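PDB 6W6M: type IV pilus secretin PilQ family protein, which probably forms the outer-membrane channel through which the type IV competence pilus of Vibrio cholerae passes. Local coordinates for residues 263-272 and 286-295; 254-262 and 308-317. All coordinates share one frame; numbering follows the deposited sequence.

Interaction 1 (263-272 and 286-295)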
ATOM      1  N   LYS A 263      -7.000  -5.982 -48.795  1.00 93.08           N
ATOM      2  CA  LYS A 263      -7.085  -4.793 -47.962  1.00 93.08           C
ATOM      3  C   LYS A 263      -5.807  -3.979 -48.079  1.00 93.08           C
ATOM      4  O   LYS A 263      -4.705  -4.523 -48.034  1.00 93.08           O
ATOM      5  CB  LYS A 263      -7.316  -5.169 -46.502  1.00 93.08           C
ATOM      6  CG  LYS A 263      -8.547  -5.978 -46.234  1.00 93.08           C
ATOM      7  CD  LYS A 263      -8.822  -6.014 -44.746  1.00 93.08           C
ATOM      8  CE  LYS A 263      -9.905  -7.013 -44.406  1.00 93.08           C
ATOM      9  NZ  LYS A 263      -9.450  -8.404 -44.637  1.00 93.08           N
ATOM     10  N   ALA A 264      -5.959  -2.663 -48.211  1.00 95.50           N
ATOM     11  CA  ALA A 264      -4.794  -1.805 -48.361  1.00 95.50           C
ATOM     12  C   ALA A 264      -4.003  -1.683 -47.068  1.00 95.50           C
ATOM     13  O   ALA A 264      -2.799  -1.424 -47.109  1.00 95.50           O
ATOM     14  CB  ALA A 264      -5.217  -0.425 -48.850  1.00 95.50           C
ATOM     15  N   SER A 265      -4.646  -1.861 -45.917  1.00 98.12           N
ATOM     16  CA  SER A 265      -3.927  -1.747 -44.654  1.00 98.12           C
ATOM     17  C   SER A 265      -2.929  -2.884 -44.477  1.00 98.12           C
ATOM     18  O   SER A 265      -1.797  -2.663 -44.031  1.00 98.12           O
ATOM     19  CB  SER A 265      -4.917  -1.705 -43.493  1.00 98.12           C
ATOM     20  OG  SER A 265      -5.820  -2.790 -43.552  1.00 98.12           O
ATOM     21  N   ASP A 266      -3.322  -4.104 -44.839  1.00100.30           N
ATOM     22  CA  ASP A 266      -2.397  -5.229 -44.772  1.00100.30           C
ATOM     23  C   ASP A 266      -1.203  -5.023 -45.696  1.00100.30           C
ATOM     24  O   ASP A 266      -0.057  -5.293 -45.316  1.00100.30           O
ATOM     25  CB  ASP A 266      -3.129  -6.520 -45.124  1.00100.30           C
ATOM     26  CG  ASP A 266      -4.274  -6.816 -44.180  1.00100.30           C
ATOM     27  OD1 ASP A 266      -4.246  -6.321 -43.037  1.00100.30           O
ATOM     28  OD2 ASP A 266      -5.204  -7.550 -44.574  1.00100.30           O
ATOM     29  N   ILE A 267      -1.453  -4.537 -46.911  1.00101.09           N
ATOM     30  CA  ILE A 267      -0.374  -4.332 -47.869  1.00101.09           C
ATOM     31  C   ILE A 267       0.552  -3.212 -47.412  1.00101.09           C
ATOM     32  O   ILE A 267       1.776  -3.310 -47.550  1.00101.09           O
ATOM     33  CB  ILE A 267      -0.957  -4.071 -49.265  1.00101.09           C
ATOM     34  CG1 ILE A 267      -1.439  -5.387 -49.866  1.00101.09           C
ATOM     35  CG2 ILE A 267       0.066  -3.421 -50.159  1.00101.09           C
ATOM     36  CD1 ILE A 267      -1.903  -5.276 -51.275  1.00101.09           C
ATOM     37  N   ALA A 268      -0.003  -2.143 -46.847  1.00101.85           N
ATOM     38  CA  ALA A 268       0.847  -1.087 -46.315  1.00101.85           C
ATOM     39  C   ALA A 268       1.659  -1.567 -45.123  1.00101.85           C
ATOM     40  O   ALA A 268       2.749  -1.048 -44.869  1.00101.85           O
ATOM     41  CB  ALA A 268       0.006   0.121 -45.923  1.00101.85           C
ATOM     42  N   ALA A 269       1.147  -2.536 -44.367  1.00104.77           N
ATOM     43  CA  ALA A 269       1.920  -3.056 -43.245  1.00104.77           C
ATOM     44  C   ALA A 269       3.007  -4.011 -43.719  1.00104.77           C
ATOM     45  O   ALA A 269       4.025  -4.186 -43.044  1.00104.77           O
ATOM     46  CB  ALA A 269       1.004  -3.743 -42.239  1.00104.77           C
ATOM     47  N   MET A 270       2.801  -4.653 -44.864  1.00106.91           N
ATOM     48  CA  MET A 270       3.838  -5.538 -45.380  1.00106.91           C
ATOM     49  C   MET A 270       4.940  -4.782 -46.114  1.00106.91           C
ATOM     50  O   MET A 270       6.119  -5.098 -45.937  1.00106.91           O
ATOM     51  CB  MET A 270       3.223  -6.584 -46.306  1.00106.91           C
ATOM     52  CG  MET A 270       4.239  -7.357 -47.100  1.00106.91           C
ATOM     53  SD  MET A 270       3.478  -8.618 -48.122  1.00106.91           S
ATOM     54  CE  MET A 270       1.991  -7.772 -48.638  1.00106.91           C
ATOM     55  N   ILE A 271       4.590  -3.772 -46.913  1.00110.05           N
ATOM     56  CA  ILE A 271       5.596  -3.079 -47.714  1.00110.05           C
ATOM     57  C   ILE A 271       6.430  -2.151 -46.843  1.00110.05           C
ATOM     58  O   ILE A 271       7.658  -2.110 -46.952  1.00110.05           O
ATOM     59  CB  ILE A 271       4.932  -2.318 -48.872  1.00110.05           C
ATOM     60  CG1 ILE A 271       4.551  -3.280 -49.992  1.00110.05           C
ATOM     61  CG2 ILE A 271       5.844  -1.245 -49.387  1.00110.05           C
ATOM     62  CD1 ILE A 271       5.702  -4.066 -50.527  1.00110.05           C
ATOM     63  N   GLY A 272       5.785  -1.395 -45.967  1.00115.22           N
ATOM     64  CA  GLY A 272       6.521  -0.562 -45.037  1.00115.22           C
ATOM     65  C   GLY A 272       6.694  -1.248 -43.701  1.00115.22           C
ATOM     66  O   GLY A 272       7.238  -2.353 -43.632  1.00115.22           O
ATOM     67  N   ILE A 286       4.734   5.185 -46.995  1.00110.03           N
ATOM     68  CA  ILE A 286       3.373   4.834 -47.500  1.00110.03           C
ATOM     69  C   ILE A 286       2.330   5.474 -46.577  1.00110.03           C
ATOM     70  O   ILE A 286       2.616   5.617 -45.374  1.00110.03           O
ATOM     71  CB  ILE A 286       3.199   3.305 -47.578  1.00110.03           C
ATOM     72  CG1 ILE A 286       4.171   2.579 -46.645  1.00110.03           C
ATOM     73  CG2 ILE A 286       3.326   2.820 -49.013  1.00110.03           C
ATOM     74  CD1 ILE A 286       4.108   1.075 -46.748  1.00110.03           C
ATOM     75  N   SER A 287       1.167   5.835 -47.129  1.00107.35           N
ATOM     76  CA  SER A 287      -0.003   6.149 -46.319  1.00107.35           C
ATOM     77  C   SER A 287      -1.214   5.415 -46.872  1.00107.35           C
ATOM     78  O   SER A 287      -1.258   5.046 -48.047  1.00107.35           O
ATOM     79  CB  SER A 287      -0.295   7.652 -46.293  1.00107.35           C
ATOM     80  OG  SER A 287       0.746   8.368 -45.667  1.00107.35           O
ATOM     81  N   ILE A 288      -2.210   5.230 -46.019  1.00100.47           N
ATOM     82  CA  ILE A 288      -3.428   4.516 -46.382  1.00100.47           C
ATOM     83  C   ILE A 288      -4.572   5.505 -46.522  1.00100.47           C
ATOM     84  O   ILE A 288      -4.695   6.463 -45.752  1.00100.47           O
ATOM     85  CB  ILE A 288      -3.768   3.429 -45.342  1.00100.47           C
ATOM     86  CG1 ILE A 288      -2.696   2.351 -45.331  1.00100.47           C
ATOM     87  CG2 ILE A 288      -5.104   2.798 -45.640  1.00100.47           C
ATOM     88  CD1 ILE A 288      -1.713   2.506 -44.208  1.00100.47           C
ATOM     89  N   ASP A 289      -5.425   5.266 -47.514  1.00 96.48           N
ATOM     90  CA  ASP A 289      -6.707   5.952 -47.657  1.00 96.48           C
ATOM     91  C   ASP A 289      -7.778   4.868 -47.630  1.00 96.48           C
ATOM     92  O   ASP A 289      -7.964   4.141 -48.613  1.00 96.48           O
ATOM     93  CB  ASP A 289      -6.757   6.763 -48.938  1.00 96.48           C
ATOM     94  CG  ASP A 289      -8.049   7.498 -49.103  1.00 96.48           C
ATOM     95  OD1 ASP A 289      -8.341   8.401 -48.293  1.00 96.48           O
ATOM     96  OD2 ASP A 289      -8.777   7.172 -50.057  1.00 96.48           O
ATOM     97  N   GLU A 290      -8.458   4.755 -46.489  1.00 90.95           N
ATOM     98  CA  GLU A 290      -9.398   3.672 -46.245  1.00 90.95           C
ATOM     99  C   GLU A 290     -10.718   3.856 -46.967  1.00 90.95           C
ATOM    100  O   GLU A 290     -11.360   2.863 -47.312  1.00 90.95           O
ATOM    101  CB  GLU A 290      -9.659   3.542 -44.747  1.00 90.95           C
ATOM    102  CG  GLU A 290      -8.879   2.436 -44.066  1.00 90.95           C
ATOM    103  CD  GLU A 290      -9.421   1.063 -44.398  1.00 90.95           C
ATOM    104  OE1 GLU A 290     -10.658   0.908 -44.434  1.00 90.95           O
ATOM    105  OE2 GLU A 290      -8.611   0.143 -44.633  1.00 90.95           O
ATOM    106  N   ARG A 291     -11.134   5.096 -47.198  1.00 89.34           N
ATOM    107  CA  ARG A 291     -12.428   5.349 -47.815  1.00 89.34           C
ATOM    108  C   ARG A 291     -12.521   4.695 -49.186  1.00 89.34           C
ATOM    109  O   ARG A 291     -13.555   4.124 -49.545  1.00 89.34           O
ATOM    110  CB  ARG A 291     -12.654   6.856 -47.914  1.00 89.34           C
ATOM    111  CG  ARG A 291     -14.085   7.278 -47.897  1.00 89.34           C
ATOM    112  CD  ARG A 291     -14.183   8.772 -48.034  1.00 89.34           C
ATOM    113  NE  ARG A 291     -14.008   9.188 -49.414  1.00 89.34           N
ATOM    114  CZ  ARG A 291     -15.006   9.507 -50.226  1.00 89.34           C
ATOM    115  NH1 ARG A 291     -16.253   9.474 -49.797  1.00 89.34           N
ATOM    116  NH2 ARG A 291     -14.753   9.870 -51.467  1.00 89.34           N
ATOM    117  N   THR A 292     -11.442   4.758 -49.962  1.00 92.19           N
ATOM    118  CA  THR A 292     -11.429   4.264 -51.331  1.00 92.19           C
ATOM    119  C   THR A 292     -10.470   3.100 -51.536  1.00 92.19           C
ATOM    120  O   THR A 292     -10.229   2.715 -52.683  1.00 92.19           O
ATOM    121  CB  THR A 292     -11.084   5.395 -52.305  1.00 92.19           C
ATOM    122  OG1 THR A 292      -9.804   5.938 -51.979  1.00 92.19           O
ATOM    123  CG2 THR A 292     -12.113   6.503 -52.241  1.00 92.19           C
ATOM    124  N   ASN A 293      -9.917   2.533 -50.462  1.00 91.23           N
ATOM    125  CA  ASN A 293      -9.020   1.376 -50.531  1.00 91.23           C
ATOM    126  C   ASN A 293      -7.816   1.667 -51.429  1.00 91.23           C
ATOM    127  O   ASN A 293      -7.638   1.061 -52.484  1.00 91.23           O
ATOM    128  CB  ASN A 293      -9.775   0.130 -51.008  1.00 91.23           C
ATOM    129  CG  ASN A 293      -8.981  -1.151 -50.823  1.00 91.23           C
ATOM    130  OD1 ASN A 293      -8.183  -1.273 -49.906  1.00 91.23           O
ATOM    131  ND2 ASN A 293      -9.202  -2.107 -51.700  1.00 91.23           N
ATOM    132  N   SER A 294      -6.993   2.626 -51.001  1.00 96.03           N
ATOM    133  CA  SER A 294      -5.879   3.069 -51.829  1.00 96.03           C
ATOM    134  C   SER A 294      -4.644   3.337 -50.986  1.00 96.03           C
ATOM    135  O   SER A 294      -4.726   3.617 -49.791  1.00 96.03           O
ATOM    136  CB  SER A 294      -6.230   4.327 -52.626  1.00 96.03           C
ATOM    137  OG  SER A 294      -7.253   4.062 -53.560  1.00 96.03           O
ATOM    138  N   LEU A 295      -3.488   3.255 -51.636  1.00102.08           N
ATOM    139  CA  LEU A 295      -2.215   3.621 -51.041  1.00102.08           C
ATOM    140  C   LEU A 295      -1.714   4.921 -51.653  1.00102.08           C
ATOM    141  O   LEU A 295      -1.987   5.222 -52.813  1.00102.08           O
ATOM    142  CB  LEU A 295      -1.176   2.522 -51.247  1.00102.08           C
ATOM    143  CG  LEU A 295      -1.337   1.330 -50.314  1.00102.08           C
ATOM    144  CD1 LEU A 295      -0.318   0.259 -50.626  1.00102.08           C
ATOM    145  CD2 LEU A 295      -1.203   1.799 -48.893  1.00102.08           C
TER

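Interaction 2 (254-262 and 308-317)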
ATOM      1  N   SER A 254       5.343  11.593 -55.740  1.00114.28           N
ATOM      2  CA  SER A 254       4.211  11.179 -54.919  1.00114.28           C
ATOM      3  C   SER A 254       3.038  10.810 -55.811  1.00114.28           C
ATOM      4  O   SER A 254       2.691  11.570 -56.717  1.00114.28           O
ATOM      5  CB  SER A 254       3.802  12.295 -53.955  1.00114.28           C
ATOM      6  OG  SER A 254       3.340  13.430 -54.663  1.00114.28           O
ATOM      7  N   GLU A 255       2.426   9.656 -55.550  1.00111.28           N
ATOM      8  CA  GLU A 255       1.276   9.221 -56.342  1.00111.28           C
ATOM      9  C   GLU A 255       0.518   8.126 -55.597  1.00111.28           C
ATOM     10  O   GLU A 255       0.959   7.632 -54.559  1.00111.28           O
ATOM     11  CB  GLU A 255       1.707   8.746 -57.730  1.00111.28           C
ATOM     12  CG  GLU A 255       2.772   7.673 -57.733  1.00111.28           C
ATOM     13  CD  GLU A 255       3.082   7.205 -59.134  1.00111.28           C
ATOM     14  OE1 GLU A 255       2.136   7.106 -59.940  1.00111.28           O
ATOM     15  OE2 GLU A 255       4.269   6.949 -59.436  1.00111.28           O
ATOM     16  N   ILE A 256      -0.621   7.728 -56.160  1.00106.38           N
ATOM     17  CA  ILE A 256      -1.559   6.829 -55.497  1.00106.38           C
ATOM     18  C   ILE A 256      -1.696   5.536 -56.290  1.00106.38           C
ATOM     19  O   ILE A 256      -1.743   5.545 -57.524  1.00106.38           O
ATOM     20  CB  ILE A 256      -2.936   7.497 -55.288  1.00106.38           C
ATOM     21  CG1 ILE A 256      -3.507   7.995 -56.608  1.00106.38           C
ATOM     22  CG2 ILE A 256      -2.833   8.651 -54.301  1.00106.38           C
ATOM     23  CD1 ILE A 256      -4.521   9.089 -56.441  1.00106.38           C
ATOM     24  N   ILE A 257      -1.772   4.426 -55.561  1.00101.76           N
ATOM     25  CA  ILE A 257      -1.910   3.082 -56.110  1.00101.76           C
ATOM     26  C   ILE A 257      -3.247   2.520 -55.656  1.00101.76           C
ATOM     27  O   ILE A 257      -3.513   2.438 -54.452  1.00101.76           O
ATOM     28  CB  ILE A 257      -0.766   2.164 -55.647  1.00101.76           C
ATOM     29  CG1 ILE A 257       0.574   2.886 -55.752  1.00101.76           C
ATOM     30  CG2 ILE A 257      -0.754   0.892 -56.448  1.00101.76           C
ATOM     31  CD1 ILE A 257       1.737   2.065 -55.300  1.00101.76           C
ATOM     32  N   LYS A 258      -4.078   2.118 -56.609  1.00100.87           N
ATOM     33  CA  LYS A 258      -5.386   1.568 -56.292  1.00100.87           C
ATOM     34  C   LYS A 258      -5.292   0.059 -56.129  1.00100.87           C
ATOM     35  O   LYS A 258      -4.685  -0.623 -56.957  1.00100.87           O
ATOM     36  CB  LYS A 258      -6.407   1.917 -57.371  1.00100.87           C
ATOM     37  CG  LYS A 258      -7.802   1.506 -56.973  1.00100.87           C
ATOM     38  CD  LYS A 258      -8.877   2.066 -57.870  1.00100.87           C
ATOM     39  CE  LYS A 258     -10.240   1.794 -57.258  1.00100.87           C
ATOM     40  NZ  LYS A 258     -11.350   2.070 -58.204  1.00100.87           N
ATOM     41  N   ILE A 259      -5.909  -0.456 -55.070  1.00 97.25           N
ATOM     42  CA  ILE A 259      -5.840  -1.865 -54.702  1.00 97.25           C
ATOM     43  C   ILE A 259      -7.228  -2.472 -54.828  1.00 97.25           C
ATOM     44  O   ILE A 259      -8.218  -1.861 -54.417  1.00 97.25           O
ATOM     45  CB  ILE A 259      -5.297  -2.036 -53.273  1.00 97.25           C
ATOM     46  CG1 ILE A 259      -3.883  -1.482 -53.186  1.00 97.25           C
ATOM     47  CG2 ILE A 259      -5.316  -3.482 -52.860  1.00 97.25           C
ATOM     48  CD1 ILE A 259      -3.323  -1.507 -51.822  1.00 97.25           C
ATOM     49  N   ASN A 260      -7.301  -3.663 -55.409  1.00 97.44           N
ATOM     50  CA  ASN A 260      -8.523  -4.449 -55.446  1.00 97.44           C
ATOM     51  C   ASN A 260      -8.201  -5.886 -55.072  1.00 97.44           C
ATOM     52  O   ASN A 260      -7.104  -6.378 -55.343  1.00 97.44           O
ATOM     53  CB  ASN A 260      -9.191  -4.407 -56.818  1.00 97.44           C
ATOM     54  CG  ASN A 260      -8.218  -4.101 -57.940  1.00 97.44           C
ATOM     55  OD1 ASN A 260      -7.496  -4.979 -58.412  1.00 97.44           O
ATOM     56  ND2 ASN A 260      -8.208  -2.854 -58.386  1.00 97.44           N
ATOM     57  N   PHE A 261      -9.167  -6.551 -54.444  1.00 94.28           N
ATOM     58  CA  PHE A 261      -9.145  -7.927 -53.957  1.00 94.28           C
ATOM     59  C   PHE A 261      -8.379  -8.092 -52.651  1.00 94.28           C
ATOM     60  O   PHE A 261      -8.415  -9.174 -52.080  1.00 94.28           O
ATOM     61  CB  PHE A 261      -8.572  -8.930 -54.975  1.00 94.28           C
ATOM     62  CG  PHE A 261      -9.430  -9.127 -56.172  1.00 94.28           C
ATOM     63  CD1 PHE A 261     -10.706  -9.630 -56.046  1.00 94.28           C
ATOM     64  CD2 PHE A 261      -8.958  -8.828 -57.430  1.00 94.28           C
ATOM     65  CE1 PHE A 261     -11.496  -9.816 -57.149  1.00 94.28           C
ATOM     66  CE2 PHE A 261      -9.745  -9.013 -58.533  1.00 94.28           C
ATOM     67  CZ  PHE A 261     -11.014  -9.507 -58.393  1.00 94.28           C
ATOM     68  N   ALA A 262      -7.709  -7.066 -52.144  1.00 92.86           N
ATOM     69  CA  ALA A 262      -6.993  -7.186 -50.887  1.00 92.86           C
ATOM     70  C   ALA A 262      -7.175  -5.898 -50.107  1.00 92.86           C
ATOM     71  O   ALA A 262      -7.493  -4.856 -50.676  1.00 92.86           O
ATOM     72  CB  ALA A 262      -5.508  -7.479 -51.112  1.00 92.86           C
ATOM     73  N   ARG A 308       5.168  -1.277 -57.601  1.00109.21           N
ATOM     74  CA  ARG A 308       3.923  -1.421 -58.337  1.00109.21           C
ATOM     75  C   ARG A 308       3.807  -2.805 -58.953  1.00109.21           C
ATOM     76  O   ARG A 308       2.738  -3.424 -58.905  1.00109.21           O
ATOM     77  CB  ARG A 308       3.841  -0.336 -59.406  1.00109.21           C
ATOM     78  CG  ARG A 308       2.506  -0.215 -60.075  1.00109.21           C
ATOM     79  CD  ARG A 308       2.461   0.992 -60.986  1.00109.21           C
ATOM     80  NE  ARG A 308       2.342   2.245 -60.250  1.00109.21           N
ATOM     81  CZ  ARG A 308       1.189   2.857 -60.000  1.00109.21           C
ATOM     82  NH1 ARG A 308       0.051   2.330 -60.421  1.00109.21           N
ATOM     83  NH2 ARG A 308       1.173   3.997 -59.329  1.00109.21           N
ATOM     84  N   GLU A 309       4.905  -3.327 -59.500  1.00109.61           N
ATOM     85  CA  GLU A 309       4.861  -4.648 -60.120  1.00109.61           C
ATOM     86  C   GLU A 309       4.612  -5.740 -59.085  1.00109.61           C
ATOM     87  O   GLU A 309       3.803  -6.650 -59.305  1.00109.61           O
ATOM     88  CB  GLU A 309       6.161  -4.904 -60.878  1.00109.61           C
ATOM     89  CG  GLU A 309       6.192  -6.217 -61.619  1.00109.61           C
ATOM     90  CD  GLU A 309       7.477  -6.410 -62.395  1.00109.61           C
ATOM     91  OE1 GLU A 309       8.355  -5.529 -62.319  1.00109.61           O
ATOM     92  OE2 GLU A 309       7.608  -7.441 -63.085  1.00109.61           O
ATOM     93  N   ILE A 310       5.275  -5.649 -57.934  1.00106.73           N
ATOM     94  CA  ILE A 310       5.085  -6.648 -56.884  1.00106.73           C
ATOM     95  C   ILE A 310       3.648  -6.623 -56.366  1.00106.73           C
ATOM     96  O   ILE A 310       2.959  -7.651 -56.337  1.00106.73           O
ATOM     97  CB  ILE A 310       6.106  -6.436 -55.755  1.00106.73           C
ATOM     98  CG1 ILE A 310       7.381  -7.228 -56.052  1.00106.73           C
ATOM     99  CG2 ILE A 310       5.527  -6.836 -54.422  1.00106.73           C
ATOM    100  CD1 ILE A 310       8.391  -7.214 -54.937  1.00106.73           C
ATOM    101  N   ILE A 311       3.161  -5.448 -55.957  1.00105.49           N
ATOM    102  CA  ILE A 311       1.821  -5.408 -55.386  1.00105.49           C
ATOM    103  C   ILE A 311       0.736  -5.559 -56.434  1.00105.49           C
ATOM    104  O   ILE A 311      -0.434  -5.704 -56.075  1.00105.49           O
ATOM    105  CB  ILE A 311       1.563  -4.127 -54.567  1.00105.49           C
ATOM    106  CG1 ILE A 311       1.665  -2.883 -55.434  1.00105.49           C
ATOM    107  CG2 ILE A 311       2.520  -4.036 -53.406  1.00105.49           C
ATOM    108  CD1 ILE A 311       0.320  -2.363 -55.852  1.00105.49           C
ATOM    109  N   GLU A 312       1.079  -5.520 -57.720  1.00105.48           N
ATOM    110  CA  GLU A 312       0.131  -5.973 -58.726  1.00105.48           C
ATOM    111  C   GLU A 312       0.175  -7.481 -58.878  1.00105.48           C
ATOM    112  O   GLU A 312      -0.815  -8.089 -59.296  1.00105.48           O
ATOM    113  CB  GLU A 312       0.410  -5.297 -60.067  1.00105.48           C
ATOM    114  N   SER A 313       1.310  -8.095 -58.558  1.00105.28           N
ATOM    115  CA  SER A 313       1.393  -9.549 -58.535  1.00105.28           C
ATOM    116  C   SER A 313       0.757 -10.177 -57.299  1.00105.28           C
ATOM    117  O   SER A 313       0.451 -11.371 -57.326  1.00105.28           O
ATOM    118  CB  SER A 313       2.852  -9.990 -58.623  1.00105.28           C
ATOM    119  OG  SER A 313       3.014 -11.290 -58.097  1.00105.28           O
ATOM    120  N   LEU A 314       0.561  -9.418 -56.221  1.00101.96           N
ATOM    121  CA  LEU A 314       0.034 -10.014 -54.995  1.00101.96           C
ATOM    122  C   LEU A 314      -1.493 -10.085 -54.983  1.00101.96           C
ATOM    123  O   LEU A 314      -2.067 -11.156 -54.772  1.00101.96           O
ATOM    124  CB  LEU A 314       0.537  -9.248 -53.771  1.00101.96           C
ATOM    125  CG  LEU A 314       2.044  -9.316 -53.543  1.00101.96           C
ATOM    126  CD1 LEU A 314       2.438  -8.411 -52.404  1.00101.96           C
ATOM    127  CD2 LEU A 314       2.471 -10.736 -53.274  1.00101.96           C
ATOM    128  N   ASP A 315      -2.175  -8.960 -55.188  1.00100.20           N
ATOM    129  CA  ASP A 315      -3.617  -8.929 -54.951  1.00100.20           C
ATOM    130  C   ASP A 315      -4.357  -9.702 -56.039  1.00100.20           C
ATOM    131  O   ASP A 315      -4.549  -9.212 -57.156  1.00100.20           O
ATOM    132  CB  ASP A 315      -4.116  -7.492 -54.844  1.00100.20           C
ATOM    133  CG  ASP A 315      -3.834  -6.681 -56.073  1.00100.20           C
ATOM    134  OD1 ASP A 315      -2.916  -7.053 -56.824  1.00100.20           O
ATOM    135  OD2 ASP A 315      -4.533  -5.671 -56.289  1.00100.20           O
ATOM    136  N   ILE A 316      -4.791 -10.910 -55.695  1.00 96.10           N
ATOM    137  CA  ILE A 316      -5.546 -11.789 -56.586  1.00 96.10           C
ATOM    138  C   ILE A 316      -6.672 -12.432 -55.793  1.00 96.10           C
ATOM    139  O   ILE A 316      -6.605 -12.527 -54.562  1.00 96.10           O
ATOM    140  CB  ILE A 316      -4.650 -12.880 -57.203  1.00 96.10           C
ATOM    141  CG1 ILE A 316      -4.060 -13.752 -56.101  1.00 96.10           C
ATOM    142  CG2 ILE A 316      -3.552 -12.272 -58.050  1.00 96.10           C
ATOM    143  CD1 ILE A 316      -3.348 -14.968 -56.609  1.00 96.10           C
ATOM    144  N   PRO A 317      -7.724 -12.877 -56.474  1.00 92.19           N
ATOM    145  CA  PRO A 317      -8.786 -13.607 -55.776  1.00 92.19           C
ATOM    146  C   PRO A 317      -8.303 -14.958 -55.275  1.00 92.19           C
ATOM    147  O   PRO A 317      -7.501 -15.635 -55.921  1.00 92.19           O
ATOM    148  CB  PRO A 317      -9.866 -13.766 -56.848  1.00 92.19           C
ATOM    149  CG  PRO A 317      -9.149 -13.635 -58.127  1.00 92.19           C
ATOM    150  CD  PRO A 317      -8.057 -12.658 -57.888  1.00 92.19           C
TER

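Interaction 1 (263-272 and 286-295)
A268 packs its CB between two side chains of the sheet, 3.4 Å from I288 CD1 and 3.6 Å from L295 CD2. A268 lies on the first helix of a βαββα, KH-like N domain of the secretin family, and this helix rests on one face of the domain's three-stranded antiparallel sheet. Helix 264-271 runs almost exactly against strand 286-289, the two axes 174° apart in direction and 8.6 Å apart at their closest. I267, next to A268, and I271, about a turn further on, extend the apolar contact. In I267 chi1 (-76°) sets CG1 beside the backbone N and leaves CG2 anti to it; CG2 meets L295 CD1 at 3.7 Å. I271 CG2 lies 3.9 Å from I286 CD1, the two isoleucines crossing at about a right angle, although the placement of this I286 methyl is doubtful. Polar contact is confined to the helix start: A264 N, in the first turn, gives a weak, bent bond to N293 OD1 at 3.1 Å (132° at the hydrogen). M270 packs on D289 of a neighbouring subunit. What positions N293 is the hairpin turn, where N293 and S294 together face D289 in a G1 beta bulge, N293 with positive phi. Beside it the hairpin is closed by D289 N to S294 O at 2.9 Å and S294 N to D289 O at 3.0 Å.

Interaction 2 (254-262 and 308-317)
P317 CD sits over one face of the F261 ring, 4.0 Å from its centroid and 13° off the normal, a CH-pi contact where the chain leaves the last helix of the KH-like βαββα domain. At the far end of the contact the second flat group, the R308 guanidinium, has I257 over one face, while the carbonyl oxygen of I256 lies near its plane at the edge. E255 OE1 approaches obliquely and forms a salt bridge to R308 NH2 at 3.3 Å, with carboxylate and guanidinium planes 43° apart. A bend at its third torsion carries the R308 group to strand 254-258. Between these ends the packing is apolar: I257 CG2 meets I311 CD1 at 3.5 Å. The strand and helix 308-314 run nearly parallel, 19° apart, with axes 10.5 Å from each other at closest approach. I310 and S313 of this helix pack on L296 and I256 of one neighbouring subunit; F261 packs on D473 of a different neighbour. Past the helix end, D315 turns its side chain to the loop 259-262, and its CB lies 4.0 Å from A262 CB.

In the fold
Interactions 1 and 2 lay the two helices of one small domain on the same sheet, their centres about 10 Å apart. The sheet joins them directly: strand 294-299 runs antiparallel beside strand 253-258, with L295 O 2.9 Å from I257 N, a probable hydrogen bond. I259 from interaction 2 touches A264, I267 and L295 of interaction 1, and I311 packs on I267 and I271, so both contacts share one apolar core. N293, which meets the start of helix 264-271, also sends ND2 in a weak bond to A262 O at 3.4 Å. Both contacts reach neighbouring subunits of the fourteen-chain assembly, consistent with a domain that packs side by side in a ring.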